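PDB 6YHH: beta-N-acetylglucosaminidase-like protein Glycoside hydrolase family 20 from Flavobacterium johnsoniae, which probably hydrolyses terminal beta-linked N-acetylglucosamine residues from chitin-derived oligosaccharides, as a chitobiase of glycoside hydrolase family 20. Local coordinates for residues A[282-287]-A[346-351]; A[87-92]-A[442-447]; A[53-58]-A[122-127]. All blocks are in the same frame, centred on the assembly; numbering follows the deposited sequence.

All three contacts are largely apolar, with a tyrosine hydroxyl taking part in contact 2, and none has a hydrogen bond between its segments, yet they sit in very different places. Contact 1 is a buried loop-to-helix contact inside the catalytic domain, about 30 Å from the centre of the chain. Contact 2, the one with the least buried surface and an exposed tyrosine, joins a loop of the N-terminal domain to a strand of the catalytic barrel. Contact 3 lies wholly in the N-terminal domain, where a leucine meets an arginine shaft and a threonine methyl beside the second subunit. Contacts 1 and 3 lie on opposite sides of the chain's centre, their own centres about 55 Å apart.

Contact 1: A[282-287]-A[346-351]; sequences PTLDPS and TYFTMQ
Pro286 sets its ring against Phe348, with CB of Pro286 4.0 Å from CD1 of Phe348 and equally near CB of Phe348, so the proline meets both the root and one rim of the aromatic side chain. Further along the same ring, Leu284 reaches in more loosely: its CD2 stands 4.5 Å from CZ of Phe348. Both come at the ring obliquely. Phe348 gets there by swinging CG anti to its backbone N (chi1 166°), which carries the ring off helix 341-358 toward the loop. The family and its parallel strands mark this as the TIM-barrel domain of a GH20 enzyme, and the contact joins two of its outlying parts, the loop running into helix 289-302 and helix 341-358. Thr291 and Leu295 of helix 289-302 also touch Phe348. The proline sits within an Asx turn: OD1 of Asp285 accepts from the backbone N of Ser287 at 2.8 Å, from above the carboxylate plane. The hydroxyl OG of Ser287 gives the same OD1 a second bond of 2.7 Å, on its syn side. Farther out, Trp323 donates its indole N-H to the carbonyl O of Leu284.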
ATOM      1  N   PRO A 282      26.801   8.819  21.488  1.00  9.64           N
ATOM      2  CA  PRO A 282      26.465  10.235  21.552  1.00 10.19           C
ATOM      3  C   PRO A 282      25.280  10.498  22.528  1.00 10.85           C
ATOM      4  O   PRO A 282      24.252   9.836  22.465  1.00 11.16           O
ATOM      5  CB  PRO A 282      26.056  10.575  20.104  1.00  9.70           C
ATOM      6  CG  PRO A 282      26.887   9.625  19.270  1.00  9.55           C
ATOM      7  CD  PRO A 282      26.855   8.357  20.076  1.00  9.79           C
ATOM      8  N   THR A 283      25.512  11.386  23.453  1.00  9.80           N
ATOM      9  CA  THR A 283      24.626  11.617  24.570  1.00 10.14           C
ATOM     10  C   THR A 283      24.549  13.120  24.828  1.00  9.75           C
ATOM     11  O   THR A 283      25.601  13.833  24.945  1.00 10.28           O
ATOM     12  CB  THR A 283      25.170  10.929  25.888  1.00 10.30           C
ATOM     13  OG1 THR A 283      25.518   9.572  25.640  1.00 10.87           O
ATOM     14  CG2 THR A 283      24.163  10.916  27.005  1.00 11.44           C
ATOM     15  N   LEU A 284      23.344  13.609  25.055  1.00  9.88           N
ATOM     16  CA  LEU A 284      23.185  15.010  25.480  1.00 10.62           C
ATOM     17  C   LEU A 284      23.854  15.307  26.806  1.00  9.69           C
ATOM     18  O   LEU A 284      23.912  14.454  27.686  1.00  9.65           O
ATOM     19  CB  LEU A 284      21.719  15.322  25.637  1.00 11.98           C
ATOM     20  CG  LEU A 284      20.997  15.566  24.330  1.00 14.64           C
ATOM     21  CD1 LEU A 284      21.484  15.148  22.967  1.00 15.13           C
ATOM     22  CD2 LEU A 284      19.495  15.864  24.545  1.00 13.71           C
ATOM     23  N   ASP A 285      24.353  16.528  26.912  1.00 11.02           N
ATOM     24  CA  ASP A 285      25.112  16.979  28.094  1.00 12.34           C
ATOM     25  C   ASP A 285      24.199  17.597  29.121  1.00 12.22           C
ATOM     26  O   ASP A 285      23.737  18.744  28.966  1.00 13.19           O
ATOM     27  CB  ASP A 285      26.249  17.944  27.661  1.00 12.06           C
ATOM     28  CG  ASP A 285      27.087  18.462  28.811  1.00 13.69           C
ATOM     29  OD1 ASP A 285      26.822  18.173  30.000  1.00 13.17           O
ATOM     30  OD2 ASP A 285      28.070  19.215  28.489  1.00 13.19           O
ATOM     31  N   PRO A 286      23.997  16.897  30.257  1.00 11.65           N
ATOM     32  CA  PRO A 286      23.067  17.417  31.262  1.00 12.39           C
ATOM     33  C   PRO A 286      23.661  18.550  32.145  1.00 14.01           C
ATOM     34  O   PRO A 286      22.917  19.045  33.003  1.00 14.45           O
ATOM     35  CB  PRO A 286      22.828  16.211  32.136  1.00 12.95           C
ATOM     36  CG  PRO A 286      24.136  15.468  32.129  1.00 12.62           C
ATOM     37  CD  PRO A 286      24.654  15.677  30.720  1.00 13.13           C
ATOM     38  N   SER A 287      24.925  18.867  31.905  1.00 13.07           N
ATOM     39  CA  SER A 287      25.594  19.976  32.603  1.00 14.01           C
ATOM     40  C   SER A 287      25.519  21.254  31.828  1.00 16.62           C
ATOM     41  O   SER A 287      25.887  22.336  32.359  1.00 17.95           O
ATOM     42  CB  SER A 287      27.031  19.544  32.913  1.00 14.54           C
ATOM     43  OG  SER A 287      27.932  19.720  31.864  1.00 15.09           O
ATOM     44  N   THR A 346      18.366  10.971  36.034  1.00 10.78           N
ATOM     45  CA  THR A 346      17.076  11.279  36.660  1.00 10.90           C
ATOM     46  C   THR A 346      16.994  12.781  36.961  1.00 11.75           C
ATOM     47  O   THR A 346      15.955  13.401  36.771  1.00 10.95           O
ATOM     48  CB  THR A 346      16.949  10.485  37.959  1.00 10.75           C
ATOM     49  OG1 THR A 346      16.852   9.061  37.641  1.00 12.25           O
ATOM     50  CG2 THR A 346      15.652  10.922  38.729  1.00 12.17           C
ATOM     51  N   TYR A 347      18.094  13.369  37.453  1.00 11.43           N
ATOM     52  CA  TYR A 347      18.121  14.851  37.583  1.00 11.45           C
ATOM     53  C   TYR A 347      17.777  15.598  36.274  1.00 11.69           C
ATOM     54  O   TYR A 347      16.942  16.502  36.235  1.00 12.62           O
ATOM     55  CB  TYR A 347      19.483  15.264  38.052  1.00 12.50           C
ATOM     56  CG  TYR A 347      19.670  16.752  38.114  1.00 13.93           C
ATOM     57  CD1 TYR A 347      20.083  17.435  37.040  1.00 15.17           C
ATOM     58  CD2 TYR A 347      19.403  17.465  39.298  1.00 19.17           C
ATOM     59  CE1 TYR A 347      20.189  18.812  37.054  1.00 18.20           C
ATOM     60  CE2 TYR A 347      19.534  18.853  39.334  1.00 18.91           C
ATOM     61  CZ  TYR A 347      19.926  19.508  38.206  1.00 21.03           C
ATOM     62  OH  TYR A 347      20.095  20.905  38.149  1.00 26.27           O
ATOM     63  N   PHE A 348      18.442  15.164  35.194  1.00 11.31           N
ATOM     64  CA  PHE A 348      18.202  15.684  33.838  1.00 10.99           C
ATOM     65  C   PHE A 348      16.732  15.539  33.475  1.00 10.75           C
ATOM     66  O   PHE A 348      16.109  16.483  33.074  1.00 10.72           O
ATOM     67  CB  PHE A 348      19.106  14.903  32.848  1.00 10.90           C
ATOM     68  CG  PHE A 348      18.734  15.090  31.430  1.00 10.99           C
ATOM     69  CD1 PHE A 348      19.110  16.231  30.714  1.00 11.25           C
ATOM     70  CD2 PHE A 348      17.941  14.136  30.786  1.00 10.69           C
ATOM     71  CE1 PHE A 348      18.728  16.408  29.371  1.00 11.26           C
ATOM     72  CE2 PHE A 348      17.570  14.303  29.441  1.00  9.48           C
ATOM     73  CZ  PHE A 348      17.961  15.440  28.747  1.00 10.75           C
ATOM     74  N   THR A 349      16.188  14.350  33.633  1.00  9.85           N
ATOM     75  CA  THR A 349      14.788  14.055  33.398  1.00 10.56           C
ATOM     76  C   THR A 349      13.822  14.955  34.184  1.00 10.27           C
ATOM     77  O   THR A 349      12.851  15.514  33.638  1.00 11.50           O
ATOM     78  CB  THR A 349      14.473  12.576  33.718  1.00 10.47           C
ATOM     79  OG1 THR A 349      15.297  11.743  32.878  1.00 11.17           O
ATOM     80  CG2 THR A 349      13.018  12.261  33.522  1.00 11.30           C
ATOM     81  N   MET A 350      14.175  15.197  35.454  1.00 10.18           N
ATOM     82  CA  MET A 350      13.334  16.053  36.312  1.00 11.87           C
ATOM     83  C   MET A 350      13.459  17.525  35.986  1.00 13.14           C
ATOM     84  O   MET A 350      12.518  18.290  36.343  1.00 13.01           O
ATOM     85  CB  MET A 350      13.599  15.772  37.810  1.00 11.82           C
ATOM     86  CG  MET A 350      13.003  14.418  38.241  1.00 12.58           C
ATOM     87  SD  MET A 350      11.251  14.225  37.894  1.00 14.76           S
ATOM     88  CE  MET A 350      10.711  15.764  38.687  1.00 15.91           C
ATOM     89  N   GLN A 351      14.505  17.925  35.252  1.00 13.45           N
ATOM     90  CA  GLN A 351      14.565  19.266  34.688  1.00 11.99           C
ATOM     91  C   GLN A 351      13.548  19.444  33.527  1.00 12.27           C
ATOM     92  O   GLN A 351      13.072  20.534  33.229  1.00 13.35           O
ATOM     93  CB  GLN A 351      15.971  19.700  34.241  1.00 14.11           C
ATOM     94  CG  GLN A 351      17.051  19.570  35.244  1.00 17.30           C
ATOM     95  CD  GLN A 351      16.652  20.073  36.591  1.00 22.09           C
ATOM     96  OE1 GLN A 351      16.538  19.294  37.577  1.00 31.81           O
ATOM     97  NE2 GLN A 351      16.415  21.342  36.652  1.00 21.29           N
TER

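Contact 2: A[87-92]-A[442-447]; sequences GLYEDE and RILGGE
Leu88 and Leu444 are the nearest backbone pair, 8.5 Å apart from CA to CA, so loop 87-92 and the start of strand 443-450 are bridged by side chains alone. Leu444 does the work for the strand, and its two methyl branches go to different partners. CD1 of Leu444 meets CD1 of Leu88 at 4.1 Å, the two leucines crossing at about a right angle. The other branch, CD2 of Leu444, lies against the far end of the Tyr89 side chain, 3.4 Å from the hydroxyl OH and 4.1 Å from CZ of Tyr89. That approach is oblique to the ring. Tyr89 takes a left-handed backbone conformation (phi 64°, psi 20°), which turns the loop, and its CB does not aim at the strand; the length of the ring is what brings the hydroxyl to Leu444. Strand 443-450 belongs to the TIM barrel of the GH20 catalytic domain, pairing in parallel with 146-152 on one side and 406-408 on the other, whereas loop 87-92 comes from the N-terminal domain. The contact is therefore an interdomain one at an end of the barrel wall. Trp146, in strand 146-152, touches both Leu88 and Leu444, while Lys405 packs on Tyr89, the exposed member of the trio. Polar ties from the loop run to the same region: Tyr89 N donates to OG1 of Thr145, and the buried Glu92 forms a salt bridge with Arg147. His115 on helix 110-123, within the loop's own domain, gives OE1 of Glu92 a second partner.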
ATOM      1  N   GLY A  87      -7.849   9.155  26.071  1.00 16.96           N
ATOM      2  CA  GLY A  87      -7.029   9.225  27.243  1.00 21.42           C
ATOM      3  C   GLY A  87      -7.152   7.874  27.895  1.00 19.48           C
ATOM      4  O   GLY A  87      -7.785   6.919  27.353  1.00 21.28           O
ATOM      5  N   LEU A  88      -6.601   7.817  29.102  1.00 15.91           N
ATOM      6  CA  LEU A  88      -6.651   6.626  29.905  1.00 14.16           C
ATOM      7  C   LEU A  88      -7.858   6.712  30.919  1.00 14.20           C
ATOM      8  O   LEU A  88      -8.439   7.812  31.127  1.00 15.12           O
ATOM      9  CB  LEU A  88      -5.398   6.599  30.748  1.00 15.86           C
ATOM     10  CG  LEU A  88      -4.081   6.630  30.006  1.00 14.73           C
ATOM     11  CD1 LEU A  88      -2.978   6.450  31.057  1.00 16.09           C
ATOM     12  CD2 LEU A  88      -4.077   5.540  28.956  1.00 14.86           C
ATOM     13  N   TYR A  89      -8.193   5.560  31.446  1.00 14.10           N
ATOM     14  CA  TYR A  89      -9.252   5.318  32.422  1.00 15.68           C
ATOM     15  C   TYR A  89     -10.633   5.609  31.908  1.00 16.21           C
ATOM     16  O   TYR A  89     -11.531   5.814  32.703  1.00 18.69           O
ATOM     17  CB  TYR A  89      -9.027   6.181  33.668  1.00 16.59           C
ATOM     18  CG  TYR A  89      -7.639   6.159  34.221  1.00 17.53           C
ATOM     19  CD1 TYR A  89      -7.188   5.008  34.908  1.00 19.84           C
ATOM     20  CD2 TYR A  89      -6.858   7.296  34.224  1.00 21.13           C
ATOM     21  CE1 TYR A  89      -5.917   4.943  35.416  1.00 19.93           C
ATOM     22  CE2 TYR A  89      -5.513   7.248  34.793  1.00 19.15           C
ATOM     23  CZ  TYR A  89      -5.082   6.066  35.357  1.00 22.20           C
ATOM     24  OH  TYR A  89      -3.811   6.011  35.995  1.00 22.60           O
ATOM     25  N   GLU A  90     -10.872   5.666  30.593  1.00 14.75           N
ATOM     26  CA  GLU A  90     -12.211   5.826  30.112  1.00 14.97           C
ATOM     27  C   GLU A  90     -12.991   4.552  30.275  1.00 13.24           C
ATOM     28  O   GLU A  90     -12.465   3.453  30.242  1.00 13.12           O
ATOM     29  CB  GLU A  90     -12.187   6.177  28.628  1.00 16.52           C
ATOM     30  CG  GLU A  90     -11.702   7.541  28.281  1.00 20.16           C
ATOM     31  CD  GLU A  90     -12.764   8.585  28.577  1.00 22.83           C
ATOM     32  OE1 GLU A  90     -13.921   8.561  27.979  1.00 22.22           O
ATOM     33  OE2 GLU A  90     -12.431   9.383  29.482  1.00 24.82           O
ATOM     34  N   ASP A  91     -14.301   4.702  30.403  1.00 12.73           N
ATOM     35  CA  ASP A  91     -15.197   3.572  30.367  1.00 11.82           C
ATOM     36  C   ASP A  91     -15.366   3.151  28.913  1.00 11.79           C
ATOM     37  O   ASP A  91     -15.975   3.891  28.091  1.00 13.64           O
ATOM     38  CB  ASP A  91     -16.601   3.979  30.946  1.00 12.71           C
ATOM     39  CG  ASP A  91     -17.552   2.854  30.968  1.00 13.65           C
ATOM     40  OD1 ASP A  91     -17.380   1.858  30.283  1.00 14.74           O
ATOM     41  OD2 ASP A  91     -18.621   2.926  31.638  1.00 15.15           O
ATOM     42  N   GLU A  92     -14.743   2.029  28.543  1.00 11.26           N
ATOM     43  CA  GLU A  92     -14.706   1.540  27.144  1.00 11.24           C
ATOM     44  C   GLU A  92     -15.614   0.348  26.996  1.00 10.09           C
ATOM     45  O   GLU A  92     -15.537  -0.396  26.008  1.00 10.66           O
ATOM     46  CB  GLU A  92     -13.238   1.112  26.791  1.00 10.59           C
ATOM     47  CG  GLU A  92     -12.299   2.271  26.719  1.00 11.13           C
ATOM     48  CD  GLU A  92     -10.923   1.756  26.344  1.00 11.28           C
ATOM     49  OE1 GLU A  92     -10.765   1.460  25.124  1.00 11.30           O
ATOM     50  OE2 GLU A  92     -10.067   1.553  27.230  1.00 10.82           O
ATOM     51  N   ARG A 442      -1.658   0.457  39.621  1.00 14.27           N
ATOM     52  CA  ARG A 442      -0.574   1.210  38.964  1.00 13.82           C
ATOM     53  C   ARG A 442      -0.124   0.541  37.661  1.00 12.21           C
ATOM     54  O   ARG A 442       0.636   1.161  36.949  1.00 12.83           O
ATOM     55  CB  ARG A 442       0.633   1.339  39.896  1.00 14.20           C
ATOM     56  CG  ARG A 442       0.396   2.368  41.011  1.00 17.61           C
ATOM     57  CD  ARG A 442       1.568   2.476  41.981  1.00 18.94           C
ATOM     58  NE  ARG A 442       1.047   3.154  43.171  1.00 21.45           N
ATOM     59  CZ  ARG A 442       1.188   2.733  44.432  1.00 22.03           C
ATOM     60  NH1 ARG A 442       1.913   1.681  44.813  1.00 21.35           N
ATOM     61  NH2 ARG A 442       0.536   3.426  45.365  1.00 26.60           N
ATOM     62  N   ILE A 443      -0.470  -0.727  37.414  1.00 12.52           N
ATOM     63  CA  ILE A 443      -0.129  -1.358  36.155  1.00 12.76           C
ATOM     64  C   ILE A 443      -1.118  -0.883  35.096  1.00 12.12           C
ATOM     65  O   ILE A 443      -2.296  -1.323  35.011  1.00 14.44           O
ATOM     66  CB  ILE A 443      -0.132  -2.870  36.278  1.00 13.19           C
ATOM     67  CG1 ILE A 443       0.867  -3.327  37.346  1.00 14.71           C
ATOM     68  CG2 ILE A 443       0.266  -3.521  34.964  1.00 14.43           C
ATOM     69  CD1 ILE A 443       0.743  -4.782  37.790  1.00 16.71           C
ATOM     70  N   LEU A 444      -0.713   0.098  34.349  1.00 11.94           N
ATOM     71  CA  LEU A 444      -1.646   0.718  33.397  1.00 11.70           C
ATOM     72  C   LEU A 444      -1.969  -0.241  32.238  1.00 10.96           C
ATOM     73  O   LEU A 444      -3.062  -0.176  31.656  1.00 11.57           O
ATOM     74  CB  LEU A 444      -1.076   2.021  32.785  1.00 12.18           C
ATOM     75  CG  LEU A 444      -0.770   3.096  33.790  1.00 13.11           C
ATOM     76  CD1 LEU A 444      -0.173   4.352  33.174  1.00 13.33           C
ATOM     77  CD2 LEU A 444      -2.037   3.473  34.544  1.00 15.60           C
ATOM     78  N   GLY A 445      -1.011  -1.087  31.847  1.00  9.67           N
ATOM     79  CA  GLY A 445      -1.227  -1.979  30.731  1.00 10.80           C
ATOM     80  C   GLY A 445       0.078  -2.337  30.061  1.00 10.35           C
ATOM     81  O   GLY A 445       1.126  -2.454  30.724  1.00  9.78           O
ATOM     82  N   GLY A 446       0.023  -2.560  28.746  1.00 10.45           N
ATOM     83  CA  GLY A 446       1.228  -3.011  28.024  1.00 11.08           C
ATOM     84  C   GLY A 446       1.259  -2.442  26.633  1.00 10.04           C
ATOM     85  O   GLY A 446       0.268  -1.872  26.149  1.00 10.15           O
ATOM     86  N   GLU A 447       2.417  -2.649  26.000  1.00 10.54           N
ATOM     87  CA  GLU A 447       2.617  -2.183  24.675  1.00 10.42           C
ATOM     88  C   GLU A 447       3.584  -3.039  23.865  1.00  8.68           C
ATOM     89  O   GLU A 447       4.707  -3.278  24.311  1.00  9.35           O
ATOM     90  CB  GLU A 447       3.100  -0.776  24.831  1.00 11.82           C
ATOM     91  CG  GLU A 447       3.382  -0.036  23.628  1.00 12.19           C
ATOM     92  CD  GLU A 447       3.779   1.420  24.017  1.00 11.90           C
ATOM     93  OE1 GLU A 447       4.961   1.749  23.815  1.00 10.81           O
ATOM     94  OE2 GLU A 447       2.921   2.225  24.496  1.00 12.61           O
TER

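Contact 3: A[53-58]-A[122-127]; sequences DGRTGI and QLLQND
CD2 of Leu124 is the one atom through which its side chain meets both partners on helix 40-56. It lies 4.1 Å from CD of Arg55 and 4.1 Å from CG2 of Thr56, so a single methyl rests against two successive residues at the helix end. This is the close part of the contact. Leu124 follows helix 110-123 in the short link to strand 125-126, and with CG anti to the backbone N (chi1 -171°) it projects its branch toward the other helix. Arg55 and Leu124 run past each other in opposite directions. The arginine chain is extended from CG to NE, so its aliphatic shaft lies alongside the leucine while the guanidinium is carried beyond, where NE makes a salt bridge with Glu500. Thr56 sorts its two branches similarly: CG2 faces the leucine, and OG1 bonds to the carbonyl O of Leu52 in its own helix. The backbone stays well apart, 9.4 Å between CA of Arg55 and CA of Leu124. Both helices pack in the N-terminal alpha/beta domain of GH20 enzymes, where Phe131 of strand 131-140 also touches Thr56 and Leu25 touches Leu124.

The fit is looser toward the strand: Asn126 points its CB at the helix, but its side chain comes no nearer than 6.5 Å. The second subunit also comes up to this region: its Thr554 and Asn515 both hydrogen-bond to the carbonyl O of Gly54, and its Asn609 packs on Asn126. Gly57, with positive phi, bonds through its N to the carbonyl O of Asp53 at 2.8 Å. Across the segments only carbon meets carbon, so shape and burial hold the two together, while Glu500 and the carbonyl O of Leu52 satisfy the polar ends of Arg55 and Thr56.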
ATOM      1  N   ASP A  53     -20.021  -4.245   3.913  1.00  8.50           N
ATOM      2  CA  ASP A  53     -20.424  -4.363   2.504  1.00  8.40           C
ATOM      3  C   ASP A  53     -19.320  -4.995   1.692  1.00  8.80           C
ATOM      4  O   ASP A  53     -19.554  -5.833   0.813  1.00  8.85           O
ATOM      5  CB  ASP A  53     -20.797  -3.002   1.935  1.00  9.05           C
ATOM      6  CG  ASP A  53     -21.960  -3.082   0.882  1.00  9.71           C
ATOM      7  OD1 ASP A  53     -22.437  -4.161   0.543  1.00 11.41           O
ATOM      8  OD2 ASP A  53     -22.353  -1.973   0.476  1.00 12.48           O
ATOM      9  N   GLY A  54     -18.064  -4.605   1.971  1.00  9.21           N
ATOM     10  CA  GLY A  54     -16.963  -5.209   1.228  1.00  8.83           C
ATOM     11  C   GLY A  54     -16.873  -6.732   1.407  1.00  8.88           C
ATOM     12  O   GLY A  54     -16.439  -7.460   0.535  1.00  9.06           O
ATOM     13  N   ARG A  55     -17.267  -7.209   2.582  1.00  8.40           N
ATOM     14  CA  ARG A  55     -17.229  -8.627   2.839  1.00  8.51           C
ATOM     15  C   ARG A  55     -18.397  -9.417   2.295  1.00  9.51           C
ATOM     16  O   ARG A  55     -18.305 -10.654   2.152  1.00  9.63           O
ATOM     17  CB  ARG A  55     -17.195  -8.867   4.357  1.00  8.96           C
ATOM     18  CG  ARG A  55     -16.059  -8.267   5.115  1.00  9.20           C
ATOM     19  CD  ARG A  55     -16.017  -8.700   6.540  1.00  9.08           C
ATOM     20  NE  ARG A  55     -15.046  -7.945   7.296  1.00  9.70           N
ATOM     21  CZ  ARG A  55     -14.748  -8.137   8.565  1.00 10.46           C
ATOM     22  NH1 ARG A  55     -15.268  -9.194   9.194  1.00  9.99           N
ATOM     23  NH2 ARG A  55     -13.859  -7.373   9.152  1.00  9.20           N
ATOM     24  N   THR A  56     -19.500  -8.727   2.023  1.00  9.79           N
ATOM     25  CA  THR A  56     -20.777  -9.363   1.709  1.00 10.91           C
ATOM     26  C   THR A  56     -21.365  -9.104   0.350  1.00 11.32           C
ATOM     27  O   THR A  56     -22.230  -9.915  -0.119  1.00 11.89           O
ATOM     28  CB  THR A  56     -21.854  -8.987   2.731  1.00 10.66           C
ATOM     29  OG1 THR A  56     -22.076  -7.570   2.804  1.00 11.20           O
ATOM     30  CG2 THR A  56     -21.481  -9.509   4.082  1.00 12.77           C
ATOM     31  N   GLY A  57     -20.995  -7.957  -0.260  1.00 11.55           N
ATOM     32  CA  GLY A  57     -21.448  -7.711  -1.630  1.00 12.27           C
ATOM     33  C   GLY A  57     -22.945  -7.397  -1.695  1.00 11.69           C
ATOM     34  O   GLY A  57     -23.567  -7.612  -2.778  1.00 11.58           O
ATOM     35  N   ILE A  58     -23.493  -6.827  -0.643  1.00 12.16           N
ATOM     36  CA  ILE A  58     -24.934  -6.578  -0.567  1.00 12.06           C
ATOM     37  C   ILE A  58     -25.345  -5.306  -1.264  1.00 12.54           C
ATOM     38  O   ILE A  58     -26.425  -5.287  -1.856  1.00 13.93           O
ATOM     39  CB  ILE A  58     -25.432  -6.700   0.881  1.00 12.88           C
ATOM     40  CG1 ILE A  58     -25.328  -8.175   1.275  1.00 16.52           C
ATOM     41  CG2 ILE A  58     -26.872  -6.120   0.977  1.00 13.50           C
ATOM     42  CD1 ILE A  58     -25.597  -8.495   2.721  1.00 17.42           C
ATOM     43  N   GLN A 122     -16.618  -9.349  13.662  1.00 10.09           N
ATOM     44  CA  GLN A 122     -16.068 -10.690  13.913  1.00 11.33           C
ATOM     45  C   GLN A 122     -17.095 -11.727  14.108  1.00 10.56           C
ATOM     46  O   GLN A 122     -16.806 -12.920  13.857  1.00 11.45           O
ATOM     47  CB  GLN A 122     -15.140 -10.638  15.110  1.00  9.79           C
ATOM     48  CG  GLN A 122     -13.860  -9.828  14.871  1.00 10.40           C
ATOM     49  CD  GLN A 122     -12.940  -9.831  16.095  1.00 11.66           C
ATOM     50  OE1 GLN A 122     -13.373 -10.111  17.218  1.00 11.28           O
ATOM     51  NE2 GLN A 122     -11.663  -9.462  15.885  1.00 11.95           N
ATOM     52  N   LEU A 123     -18.319 -11.301  14.426  1.00 11.18           N
ATOM     53  CA  LEU A 123     -19.393 -12.263  14.587  1.00 12.87           C
ATOM     54  C   LEU A 123     -20.020 -12.728  13.302  1.00 13.33           C
ATOM     55  O   LEU A 123     -20.777 -13.723  13.271  1.00 12.43           O
ATOM     56  CB  LEU A 123     -20.528 -11.666  15.449  1.00 14.78           C
ATOM     57  CG  LEU A 123     -20.635 -11.781  16.938  1.00 19.10           C
ATOM     58  CD1 LEU A 123     -22.034 -11.204  17.321  1.00 20.87           C
ATOM     59  CD2 LEU A 123     -20.483 -13.240  17.450  1.00 16.31           C
ATOM     60  N   LEU A 124     -19.728 -12.026  12.210  1.00 12.43           N
ATOM     61  CA  LEU A 124     -20.261 -12.396  10.851  1.00 12.57           C
ATOM     62  C   LEU A 124     -19.987 -13.782  10.480  1.00 12.76           C
ATOM     63  O   LEU A 124     -18.813 -14.256  10.577  1.00 13.67           O
ATOM     64  CB  LEU A 124     -19.702 -11.445   9.799  1.00 13.70           C
ATOM     65  CG  LEU A 124     -20.345 -11.596   8.386  1.00 15.07           C
ATOM     66  CD1 LEU A 124     -21.790 -11.200   8.383  1.00 16.19           C
ATOM     67  CD2 LEU A 124     -19.427 -10.815   7.434  1.00 17.35           C
ATOM     68  N   GLN A 125     -21.030 -14.497  10.082  1.00 11.90           N
ATOM     69  CA  GLN A 125     -20.965 -15.862   9.618  1.00 13.65           C
ATOM     70  C   GLN A 125     -21.567 -15.927   8.215  1.00 15.12           C
ATOM     71  O   GLN A 125     -22.209 -14.987   7.744  1.00 13.43           O
ATOM     72  CB  GLN A 125     -21.734 -16.829  10.546  1.00 13.79           C
ATOM     73  CG  GLN A 125     -21.331 -16.736  12.012  1.00 15.08           C
ATOM     74  CD  GLN A 125     -19.900 -17.020  12.318  1.00 18.11           C
ATOM     75  OE1 GLN A 125     -19.254 -16.303  13.163  1.00 23.30           O
ATOM     76  NE2 GLN A 125     -19.418 -18.114  11.820  1.00 20.03           N
ATOM     77  N   ASN A 126     -21.375 -17.074   7.577  1.00 16.75           N
ATOM     78  CA  ASN A 126     -22.069 -17.355   6.314  1.00 16.97           C
ATOM     79  C   ASN A 126     -22.249 -18.848   6.154  1.00 18.66           C
ATOM     80  O   ASN A 126     -21.534 -19.626   6.815  1.00 19.25           O
ATOM     81  CB  ASN A 126     -21.309 -16.772   5.097  1.00 18.09           C
ATOM     82  CG  ASN A 126     -19.885 -17.260   4.976  1.00 24.33           C
ATOM     83  OD1 ASN A 126     -19.643 -18.433   4.489  1.00 22.30           O
ATOM     84  ND2 ASN A 126     -18.889 -16.298   5.224  1.00 25.16           N
ATOM     85  N   ASP A 127     -23.169 -19.194   5.285  1.00 16.34           N
ATOM     86  CA  ASP A 127     -23.299 -20.544   4.779  1.00 18.70           C
ATOM     87  C   ASP A 127     -22.869 -20.461   3.293  1.00 16.23           C
ATOM     88  O   ASP A 127     -21.972 -19.657   2.968  1.00 17.15           O
ATOM     89  CB  ASP A 127     -24.691 -21.125   5.009  1.00 19.02           C
ATOM     90  CG  ASP A 127     -25.821 -20.303   4.416  1.00 20.61           C
ATOM     91  OD1 ASP A 127     -25.723 -19.462   3.491  1.00 18.61           O
ATOM     92  OD2 ASP A 127     -26.954 -20.499   4.902  1.00 23.70           O
TER